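Local coordinates for protein sensory box histidine kinase/response regulator (Burkholderia thailandensis, PDB 3MR0) that probably serves as the PAS sensory domain of a histidine kinase/response regulator likely to signal through a two-component phosphorelay, at residues Gly21-Asn26 / Ile98-Gln103; Ala70-His75 / Tyr113-Trp118; Asp83-Val88 / Asp124-Glu129. All coordinates share one frame; numbering follows the deposited sequence.

Contact 1 (Gly21-Asn26 / Ile98-Gln103); sequences GLWDWN and IQSRGQ
Trp23 reaches Ser100, Arg101 and Gly102 with the pyrrole nitrogen and the nearby benzo carbon of its indole. NE1 of Trp23 lies 3.5 Å from OG of Ser100, and CZ2 of Trp23 is 3.7 Å from that same oxygen. The same indole carbon, CZ2 of Trp23, stands 3.8 Å from the carbonyl O of Arg101 and 4.1 Å from CA of Gly102. All three approach the indole obliquely. The ring system thus rests on a hydroxyl, a carbonyl and the CA of Gly102, a residue with no side chain in the way. About 121 Å² is buried between the segments.

What positions the indole is partly its first torsion: with chi1 57°, CG of Trp23 sits between the backbone N and the carbonyl carbon, turning the ring toward strand 95-106. A second restraint is a weak hydrogen bond from NE1 of Trp23 to the carbonyl O of Trp118. On the other strand, the first torsion of Ser100 (chi1 -173°) places its hydroxyl oxygen within reach of Trp23. Arg101 contributes through its main chain, while its CB points away from strand 21-25 and its NE makes a salt bridge with OD2 of Asp83.

Trp23 and Ser100 both line a pocket holding a polyether, which probably came from the crystallisation liquor, though such molecules often mark pockets. The strand axes approach to 9.0 Å and cross at -44°, too far apart for direct pairing. Strand 112-121 runs between them, bonding through its backbone at Gly117 to Trp23, while strand 82-89 flanks strand 95-106 on its other side and helix 65-78 packs against Trp25.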
loop_
_atom_site.group_PDB
_atom_site.type_symbol
_atom_site.label_atom_id
_atom_site.label_comp_id
_atom_site.label_asym_id
_atom_site.label_seq_id
_atom_site.Cartn_x
_atom_site.Cartn_y
_atom_site.Cartn_z
ATOM N N GLY A 21 1.065 -8.751 -1.537
ATOM C CA GLY A 21 0.620 -8.510 -2.898
ATOM C C GLY A 21 1.580 -7.622 -3.674
ATOM O O GLY A 21 1.979 -6.545 -3.223
ATOM N N LEU A 22 1.953 -8.073 -4.861
ATOM C CA LEU A 22 2.892 -7.338 -5.703
ATOM C C LEU A 22 2.148 -6.317 -6.552
ATOM O O LEU A 22 1.048 -6.587 -7.013
ATOM C CB LEU A 22 3.682 -8.328 -6.576
ATOM C CG LEU A 22 4.268 -7.927 -7.931
ATOM C CD1 LEU A 22 5.671 -7.351 -7.798
ATOM C CD2 LEU A 22 4.289 -9.137 -8.846
ATOM N N TRP A 23 2.737 -5.143 -6.734
ATOM C CA TRP A 23 2.181 -4.140 -7.637
ATOM C C TRP A 23 3.246 -3.511 -8.567
ATOM O O TRP A 23 4.406 -3.388 -8.199
ATOM C CB TRP A 23 1.345 -3.090 -6.880
ATOM C CG TRP A 23 2.034 -2.330 -5.761
ATOM C CD1 TRP A 23 2.012 -2.628 -4.432
ATOM C CD2 TRP A 23 2.794 -1.117 -5.885
ATOM N NE1 TRP A 23 2.717 -1.692 -3.725
ATOM C CE2 TRP A 23 3.216 -0.757 -4.593
ATOM C CE3 TRP A 23 3.167 -0.305 -6.971
ATOM C CZ2 TRP A 23 3.985 0.373 -4.350
ATOM C CZ3 TRP A 23 3.931 0.810 -6.730
ATOM C CH2 TRP A 23 4.331 1.143 -5.430
ATOM N N ASP A 24 2.848 -3.159 -9.784
ATOM C CA ASP A 24 3.772 -2.585 -10.775
ATOM C C ASP A 24 3.062 -1.441 -11.479
ATOM O O ASP A 24 2.116 -1.662 -12.233
ATOM C CB ASP A 24 4.191 -3.657 -11.784
ATOM C CG ASP A 24 5.118 -3.130 -12.898
ATOM O OD1 ASP A 24 5.421 -1.932 -12.966
ATOM O OD2 ASP A 24 5.559 -3.951 -13.725
ATOM N N TRP A 25 3.531 -0.223 -11.246
ATOM C CA TRP A 25 2.766 0.970 -11.567
ATOM C C TRP A 25 3.455 1.928 -12.546
ATOM O O TRP A 25 4.642 2.224 -12.415
ATOM C CB TRP A 25 2.463 1.672 -10.256
ATOM C CG TRP A 25 1.675 2.912 -10.333
ATOM C CD1 TRP A 25 0.372 3.044 -10.721
ATOM C CD2 TRP A 25 2.121 4.208 -9.946
ATOM N NE1 TRP A 25 -0.011 4.350 -10.615
ATOM C CE2 TRP A 25 1.048 5.090 -10.142
ATOM C CE3 TRP A 25 3.337 4.714 -9.466
ATOM C CZ2 TRP A 25 1.149 6.456 -9.871
ATOM C CZ3 TRP A 25 3.440 6.057 -9.198
ATOM C CH2 TRP A 25 2.356 6.918 -9.396
ATOM N N ASN A 26 2.695 2.393 -13.533
ATOM C CA ASN A 26 3.198 3.345 -14.508
ATOM C C ASN A 26 2.742 4.724 -14.099
ATOM O O ASN A 26 1.545 5.000 -14.058
ATOM C CB ASN A 26 2.707 3.013 -15.921
ATOM C CG ASN A 26 3.310 3.927 -16.978
ATOM O OD1 ASN A 26 3.089 5.133 -16.972
ATOM N ND2 ASN A 26 4.075 3.350 -17.891
ATOM N N ILE A 98 -2.912 -1.460 5.388
ATOM C CA ILE A 98 -1.819 -2.069 4.645
ATOM C C ILE A 98 -0.530 -1.278 4.884
ATOM O O ILE A 98 -0.562 -0.058 5.101
ATOM C CB ILE A 98 -2.103 -2.115 3.108
ATOM C CG1 ILE A 98 -2.450 -0.721 2.554
ATOM C CG2 ILE A 98 -3.190 -3.117 2.775
ATOM C CD1 ILE A 98 -2.647 -0.692 1.029
ATOM N N GLN A 99 0.603 -1.973 4.853
ATOM C CA GLN A 99 1.896 -1.312 4.661
ATOM C C GLN A 99 2.226 -1.392 3.165
ATOM O O GLN A 99 2.102 -2.460 2.567
ATOM C CB GLN A 99 2.995 -1.996 5.474
ATOM C CG GLN A 99 4.376 -1.451 5.184
ATOM C CD GLN A 99 5.473 -2.241 5.860
ATOM O OE1 GLN A 99 5.301 -3.424 6.153
ATOM N NE2 GLN A 99 6.615 -1.601 6.087
ATOM N N SER A 100 2.601 -0.265 2.557
ATOM C CA SER A 100 2.969 -0.232 1.132
ATOM C C SER A 100 4.396 0.280 0.995
ATOM O O SER A 100 4.741 1.339 1.530
ATOM C CB SER A 100 1.997 0.621 0.306
ATOM O OG SER A 100 2.246 0.528 -1.084
ATOM N N ARG A 101 5.209 -0.470 0.258
ATOM C CA ARG A 101 6.617 -0.138 0.033
ATOM C C ARG A 101 6.952 -0.317 -1.444
ATOM O O ARG A 101 6.518 -1.268 -2.077
ATOM C CB ARG A 101 7.510 -1.031 0.898
ATOM C CG ARG A 101 8.981 -0.702 0.857
ATOM C CD ARG A 101 9.793 -1.679 1.724
ATOM N NE ARG A 101 9.502 -1.569 3.159
ATOM C CZ ARG A 101 10.177 -2.210 4.117
ATOM N NH1 ARG A 101 11.181 -3.013 3.804
ATOM N NH2 ARG A 101 9.843 -2.048 5.388
ATOM N N GLY A 102 7.732 0.598 -1.996
ATOM C CA GLY A 102 7.995 0.564 -3.416
ATOM C C GLY A 102 9.146 1.438 -3.840
ATOM O O GLY A 102 9.619 2.272 -3.079
ATOM N N GLN A 103 9.575 1.225 -5.078
ATOM C CA GLN A 103 10.736 1.884 -5.632
ATOM C C GLN A 103 10.447 2.236 -7.074
ATOM O O GLN A 103 10.128 1.360 -7.892
ATOM C CB GLN A 103 11.960 0.979 -5.572
ATOM C CG GLN A 103 13.203 1.619 -6.193
ATOM C CD GLN A 103 13.647 2.859 -5.436
ATOM O OE1 GLN A 103 13.950 2.778 -4.260
ATOM N NE2 GLN A 103 13.672 4.005 -6.096
#

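Contact 2 (Ala70-His75 / Tyr113-Trp118); sequences AALKAH and YRMVGW
Met115, deposited as selenomethionine, meets Leu72 and His75 with the end of its side chain, and between 70-75 and 113-118 these three residues make the contact. The apolar part is the meeting with Leu72: CD1 of Leu72 lies 3.7 Å from SE of Met115, and the same methyl is 4.0 Å from CE of Met115. The CB of Leu72 does not aim at the strand, yet its branched end comes nearer.

The aromatic part involves the imidazole. CE of Met115 approaches CD2 of His75 to 3.4 Å and NE2 of His75 to 3.8 Å. SE of Met115 is 5.0 Å from the centroid of the His75 ring, 62° off the ring normal, the selenium counterpart of a Met-aromatic contact, approached obliquely. The two side chains come from opposite directions. Because the Met115 chain is extended throughout (chi3 -179°), its methyl bridges much of the gap between backbones whose CA atoms, in His75 and Met115, are 10.2 Å apart.

Polar interactions fix the imidazole rather than cross the contact. ND1 of His75 is hydrogen-bonded to the carbonyl O of Asp80 and NE2 of His75 to the backbone N of Ala104. Both ring nitrogens of this buried group are therefore satisfied, which holds its plane and is consistent with a neutral imidazole protonated on ND1. The strand itself pairs with its neighbours on both edges, Met115 with Trp25 and Val116 with Gln103, and Tyr113 and Arg114 together face Leu105 in a classic beta bulge.

An antiparallel sheet with helix 65-78 packed on one face, core side chains between, agrees with the PAS fold to which the domain belongs. Leu72 also lines the polyether-occupied pocket.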
loop_
_atom_site.group_PDB
_atom_site.type_symbol
_atom_site.label_atom_id
_atom_site.label_comp_id
_atom_site.label_asym_id
_atom_site.label_seq_id
_atom_site.Cartn_x
_atom_site.Cartn_y
_atom_site.Cartn_z
ATOM N N ALA A 70 1.269 12.644 -0.438
ATOM C CA ALA A 70 2.472 13.410 -0.178
ATOM C C ALA A 70 3.718 12.520 -0.168
ATOM O O ALA A 70 4.749 12.901 -0.717
ATOM C CB ALA A 70 2.340 14.209 1.135
ATOM N N ALA A 71 3.631 11.337 0.439
ATOM C CA ALA A 71 4.797 10.463 0.502
ATOM C C ALA A 71 5.165 9.954 -0.886
ATOM O O ALA A 71 6.350 9.810 -1.209
ATOM C CB ALA A 71 4.580 9.307 1.476
ATOM N N LEU A 72 4.159 9.706 -1.720
ATOM C CA LEU A 72 4.410 9.306 -3.111
ATOM C C LEU A 72 5.156 10.404 -3.867
ATOM O O LEU A 72 6.072 10.119 -4.643
ATOM C CB LEU A 72 3.109 8.965 -3.842
ATOM C CG LEU A 72 3.309 8.401 -5.250
ATOM C CD1 LEU A 72 4.370 7.339 -5.235
ATOM C CD2 LEU A 72 2.030 7.823 -5.752
ATOM N N LYS A 73 4.755 11.655 -3.633
ATOM C CA LYS A 73 5.449 12.820 -4.171
ATOM C C LYS A 73 6.891 12.934 -3.660
ATOM O O LYS A 73 7.813 13.131 -4.426
ATOM C CB LYS A 73 4.667 14.071 -3.810
ATOM C CG LYS A 73 5.256 15.350 -4.363
ATOM C CD LYS A 73 4.347 16.517 -4.055
ATOM C CE LYS A 73 5.024 17.848 -4.292
ATOM N NZ LYS A 73 4.338 18.891 -3.472
ATOM N N ALA A 74 7.085 12.804 -2.359
ATOM C CA ALA A 74 8.417 12.848 -1.798
ATOM C C ALA A 74 9.310 11.790 -2.458
ATOM O O ALA A 74 10.518 11.998 -2.630
ATOM C CB ALA A 74 8.356 12.657 -0.289
ATOM N N HIS A 75 8.713 10.659 -2.825
ATOM C CA HIS A 75 9.451 9.587 -3.515
ATOM C C HIS A 75 9.720 9.955 -4.963
ATOM O O HIS A 75 10.865 9.962 -5.404
ATOM C CB HIS A 75 8.722 8.237 -3.454
ATOM C CG HIS A 75 9.489 7.112 -4.085
ATOM N ND1 HIS A 75 10.643 6.600 -3.536
ATOM C CD2 HIS A 75 9.281 6.420 -5.230
ATOM C CE1 HIS A 75 11.108 5.632 -4.307
ATOM N NE2 HIS A 75 10.299 5.504 -5.344
ATOM N N TYR A 113 9.211 6.466 -14.854
ATOM C CA TYR A 113 8.517 5.684 -15.869
ATOM C C TYR A 113 7.965 4.397 -15.312
ATOM O O TYR A 113 7.145 3.764 -15.949
ATOM C CB TYR A 113 9.421 5.358 -17.061
ATOM C CG TYR A 113 10.668 4.550 -16.727
ATOM C CD1 TYR A 113 10.652 3.159 -16.711
ATOM C CD2 TYR A 113 11.874 5.184 -16.470
ATOM C CE1 TYR A 113 11.797 2.440 -16.427
ATOM C CE2 TYR A 113 13.003 4.476 -16.185
ATOM C CZ TYR A 113 12.964 3.116 -16.166
ATOM O OH TYR A 113 14.121 2.447 -15.868
ATOM N N ARG A 114 8.405 4.002 -14.122
ATOM C CA ARG A 114 7.937 2.758 -13.525
ATOM C C ARG A 114 8.079 2.856 -12.025
ATOM O O ARG A 114 8.839 3.661 -11.546
ATOM C CB ARG A 114 8.756 1.567 -14.058
ATOM C CG ARG A 114 8.224 0.191 -13.695
ATOM C CD ARG A 114 9.109 -0.889 -14.250
ATOM N NE ARG A 114 8.562 -2.219 -14.004
ATOM C CZ ARG A 114 9.126 -3.346 -14.425
ATOM N NH1 ARG A 114 10.258 -3.310 -15.112
ATOM N NH2 ARG A 114 8.561 -4.511 -14.159
HETATM N N MSE A 115 7.325 2.039 -11.293
HETATM C CA MSE A 115 7.497 1.888 -9.837
HETATM C C MSE A 115 6.966 0.499 -9.393
HETATM O O MSE A 115 5.845 0.111 -9.721
HETATM C CB MSE A 115 6.802 3.037 -9.089
HETATM C CG MSE A 115 7.134 3.096 -7.607
HETATM SE SE MSE A 115 6.047 4.410 -6.642
HETATM C CE MSE A 115 6.784 4.204 -4.849
ATOM N N VAL A 116 7.781 -0.245 -8.655
ATOM C CA VAL A 116 7.400 -1.598 -8.262
ATOM C C VAL A 116 7.420 -1.748 -6.757
ATOM O O VAL A 116 8.308 -1.231 -6.093
ATOM C CB VAL A 116 8.338 -2.648 -8.855
ATOM C CG1 VAL A 116 7.808 -4.036 -8.546
ATOM C CG2 VAL A 116 8.469 -2.450 -10.351
ATOM N N GLY A 117 6.450 -2.470 -6.216
ATOM C CA GLY A 117 6.395 -2.655 -4.787
ATOM C C GLY A 117 5.398 -3.696 -4.356
ATOM O O GLY A 117 4.913 -4.501 -5.140
ATOM N N TRP A 118 5.101 -3.687 -3.071
ATOM C CA TRP A 118 4.199 -4.663 -2.505
ATOM C C TRP A 118 3.265 -4.036 -1.479
ATOM O O TRP A 118 3.436 -2.886 -1.070
ATOM C CB TRP A 118 4.994 -5.807 -1.869
ATOM C CG TRP A 118 6.151 -5.402 -0.943
ATOM C CD1 TRP A 118 7.483 -5.379 -1.266
ATOM C CD2 TRP A 118 6.079 -5.022 0.444
ATOM N NE1 TRP A 118 8.227 -4.995 -0.189
ATOM C CE2 TRP A 118 7.396 -4.768 0.877
ATOM C CE3 TRP A 118 5.026 -4.853 1.360
ATOM C CZ2 TRP A 118 7.693 -4.358 2.173
ATOM C CZ3 TRP A 118 5.318 -4.441 2.652
ATOM C CH2 TRP A 118 6.644 -4.199 3.047
#

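Contact 3 (Asp83-Val88 / Asp124-Glu129); sequences DVEYRV and DRKRDE. With SO4 (sulfate ion), chain C.
Glu85 and Arg125 meet because each side chain is set to reach the other: CG of Glu85 stands beside its backbone N with the chain extended beyond, whereas the Arg125 chain bends at CG-CD (chi3 51°) and swings its guanidinium across the glutamate at about a right angle.

The resulting salt bridge is carried by NH2 of Arg125, 2.9 Å from OE2 of Glu85. Its N-H points nearly straight at the oxygen (165°), which lies in the guanidinium plane and is met on the syn side but 26° out of the carboxylate plane. NH1 of Arg125 adds weak bonds to the same oxygen and to OE2 of Glu129. A sulfate, probably from the crystallisation liquor, takes the NE-NH2 edge: NH2 of Arg125 lies 2.9 Å from its O3, and NE bonds to both O3 and O1.

Lys126, bent at chi2 and chi3, crosses Glu85 at a slant, its CD 3.6 Å from OE1 of Glu85. NZ of Lys126 pairs with OE1 of Glu129, and Lys126 also makes a cation-pi contact with Trp97. A water probably bridges the carboxylates, 3.2 Å from OE1 of both Glu85 and Glu129, although acceptors there outnumber its protons.

Glu85, Arg125, Lys126 and Glu129 thus form a surface charge network, whose positive side chains would stabilise ionised Glu85 and would link the start of helix 123-140 to the outer strand 82-89.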
loop_
_atom_site.group_PDB
_atom_site.type_symbol
_atom_site.label_atom_id
_atom_site.label_comp_id
_atom_site.label_asym_id
_atom_site.label_seq_id
_atom_site.Cartn_x
_atom_site.Cartn_y
_atom_site.Cartn_z
ATOM N N ASP A 83 7.467 4.052 1.941
ATOM C CA ASP A 83 7.115 3.000 2.892
ATOM C C ASP A 83 6.086 3.551 3.864
ATOM O O ASP A 83 6.425 4.179 4.860
ATOM C CB ASP A 83 8.367 2.535 3.643
ATOM C CG ASP A 83 8.107 1.344 4.536
ATOM O OD1 ASP A 83 6.982 1.202 5.042
ATOM O OD2 ASP A 83 9.046 0.551 4.736
ATOM N N VAL A 84 4.819 3.342 3.570
ATOM C CA VAL A 84 3.796 3.974 4.378
ATOM C C VAL A 84 2.815 2.935 4.868
ATOM O O VAL A 84 2.713 1.858 4.289
ATOM C CB VAL A 84 3.034 5.085 3.594
ATOM C CG1 VAL A 84 3.887 6.308 3.447
ATOM C CG2 VAL A 84 2.561 4.578 2.216
ATOM N N GLU A 85 2.098 3.265 5.933
ATOM C CA GLU A 85 0.992 2.453 6.355
ATOM C C GLU A 85 -0.267 3.283 6.273
ATOM O O GLU A 85 -0.283 4.451 6.655
ATOM C CB GLU A 85 1.243 1.894 7.756
ATOM C CG GLU A 85 2.437 0.941 7.764
ATOM C CD GLU A 85 2.649 0.225 9.089
ATOM O OE1 GLU A 85 2.160 0.709 10.131
ATOM O OE2 GLU A 85 3.311 -0.836 9.067
ATOM N N TYR A 86 -1.326 2.693 5.738
ATOM C CA TYR A 86 -2.584 3.420 5.617
ATOM C C TYR A 86 -3.803 2.517 5.444
ATOM O O TYR A 86 -3.665 1.311 5.270
ATOM C CB TYR A 86 -2.507 4.450 4.489
ATOM C CG TYR A 86 -2.284 3.897 3.093
ATOM C CD1 TYR A 86 -3.363 3.615 2.245
ATOM C CD2 TYR A 86 -1.003 3.719 2.607
ATOM C CE1 TYR A 86 -3.160 3.150 0.964
ATOM C CE2 TYR A 86 -0.783 3.261 1.331
ATOM C CZ TYR A 86 -1.863 2.981 0.509
ATOM O OH TYR A 86 -1.619 2.536 -0.773
ATOM N N ARG A 87 -4.992 3.113 5.499
ATOM C CA ARG A 87 -6.228 2.365 5.395
ATOM C C ARG A 87 -6.772 2.422 3.982
ATOM O O ARG A 87 -6.785 3.486 3.355
ATOM C CB ARG A 87 -7.276 2.901 6.385
ATOM C CG ARG A 87 -7.022 2.523 7.841
ATOM C CD ARG A 87 -7.659 3.516 8.774
ATOM N NE ARG A 87 -7.079 4.842 8.583
ATOM C CZ ARG A 87 -7.351 5.906 9.334
ATOM N NH1 ARG A 87 -8.207 5.804 10.348
ATOM N NH2 ARG A 87 -6.765 7.070 9.075
ATOM N N VAL A 88 -7.216 1.262 3.495
ATOM C CA VAL A 88 -7.910 1.129 2.216
ATOM C C VAL A 88 -9.258 0.431 2.388
ATOM O O VAL A 88 -9.405 -0.474 3.214
ATOM C CB VAL A 88 -7.097 0.359 1.147
ATOM C CG1 VAL A 88 -5.920 1.177 0.676
ATOM C CG2 VAL A 88 -6.669 -1.000 1.646
ATOM N N ASP A 124 -4.225 -6.278 12.021
ATOM C CA ASP A 124 -4.207 -6.808 13.399
ATOM C C ASP A 124 -3.149 -6.193 14.292
ATOM O O ASP A 124 -3.394 -5.974 15.473
ATOM C CB ASP A 124 -4.082 -8.334 13.409
ATOM C CG ASP A 124 -5.403 -9.011 13.176
ATOM O OD1 ASP A 124 -6.422 -8.297 13.205
ATOM O OD2 ASP A 124 -5.425 -10.245 12.964
ATOM N N ARG A 125 -1.966 -5.939 13.746
ATOM C CA ARG A 125 -0.965 -5.203 14.497
ATOM C C ARG A 125 -1.467 -3.806 14.814
ATOM O O ARG A 125 -1.291 -3.342 15.929
ATOM C CB ARG A 125 0.370 -5.094 13.758
ATOM C CG ARG A 125 1.276 -4.038 14.400
ATOM C CD ARG A 125 2.725 -4.195 14.009
ATOM N NE ARG A 125 2.881 -4.285 12.563
ATOM C CZ ARG A 125 2.989 -3.241 11.756
ATOM N NH1 ARG A 125 2.966 -2.011 12.248
ATOM N NH2 ARG A 125 3.113 -3.429 10.459
ATOM N N LYS A 126 -2.097 -3.144 13.838
ATOM C CA LYS A 126 -2.564 -1.765 14.036
ATOM C C LYS A 126 -3.698 -1.697 15.072
ATOM O O LYS A 126 -3.811 -0.703 15.817
ATOM C CB LYS A 126 -2.941 -1.090 12.702
ATOM C CG LYS A 126 -1.788 -0.925 11.707
ATOM C CD LYS A 126 -0.784 0.106 12.139
ATOM C CE LYS A 126 -1.441 1.412 12.407
ATOM N NZ LYS A 126 -0.423 2.421 12.840
ATOM N N ARG A 127 -4.510 -2.757 15.121
ATOM C CA ARG A 127 -5.573 -2.915 16.123
ATOM C C ARG A 127 -4.996 -2.963 17.529
ATOM O O ARG A 127 -5.487 -2.292 18.433
ATOM C CB ARG A 127 -6.397 -4.197 15.862
ATOM C CG ARG A 127 -7.335 -4.146 14.636
ATOM C CD ARG A 127 -7.802 -5.551 14.210
ATOM N NE ARG A 127 -8.945 -5.510 13.280
ATOM C CZ ARG A 127 -9.286 -6.488 12.435
ATOM N NH1 ARG A 127 -8.581 -7.606 12.369
ATOM N NH2 ARG A 127 -10.333 -6.340 11.636
ATOM N N ASP A 128 -3.960 -3.778 17.711
ATOM C CA ASP A 128 -3.340 -3.966 19.032
ATOM C C ASP A 128 -2.498 -2.747 19.493
ATOM O O ASP A 128 -2.483 -2.381 20.666
ATOM C CB ASP A 128 -2.559 -5.296 19.086
ATOM C CG ASP A 128 -3.476 -6.511 19.062
ATOM O OD1 ASP A 128 -4.688 -6.375 19.353
ATOM O OD2 ASP A 128 -2.998 -7.616 18.748
ATOM N N GLU A 129 -1.829 -2.104 18.554
ATOM C CA GLU A 129 -1.146 -0.853 18.851
ATOM C C GLU A 129 -2.121 0.228 19.323
ATOM O O GLU A 129 -1.834 0.943 20.276
ATOM C CB GLU A 129 -0.388 -0.339 17.627
ATOM C CG GLU A 129 0.825 -1.155 17.253
ATOM C CD GLU A 129 1.485 -0.650 15.957
ATOM O OE1 GLU A 129 1.021 0.375 15.401
ATOM O OE2 GLU A 129 2.459 -1.299 15.497
HETATM S S SO4 C . 2.776 -7.580 10.671
HETATM O O1 SO4 C . 2.830 -7.456 12.122
HETATM O O2 SO4 C . 1.489 -8.089 10.227
HETATM O O3 SO4 C . 2.986 -6.269 10.098
HETATM O O4 SO4 C . 3.808 -8.476 10.170
HETATM O O HOH W 1 3.160 0.980 13.133
#

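Overall arrangement
All three contacts belong to one PAS domain and meet on its antiparallel sheet. Contacts 1 and 2 are close, with centres about 8 Å apart, and interlock through strand 112-121, which pairs with both strands of contact 1. Contact 3 lies farther off, its centre about 16 Å from that of contact 1 and about 19 Å from that of contact 2, on the opposite side of the chain's centre from contact 2. Along the chain the segments run 21-26, 70-75, 83-88, 98-103, 113-118, 124-129, so every pair of contacts interleaves. Contacts 1 and 2 thereby shape the pocketed core, while contact 3 joins the start of helix 123-140 to the outer strand 82-89.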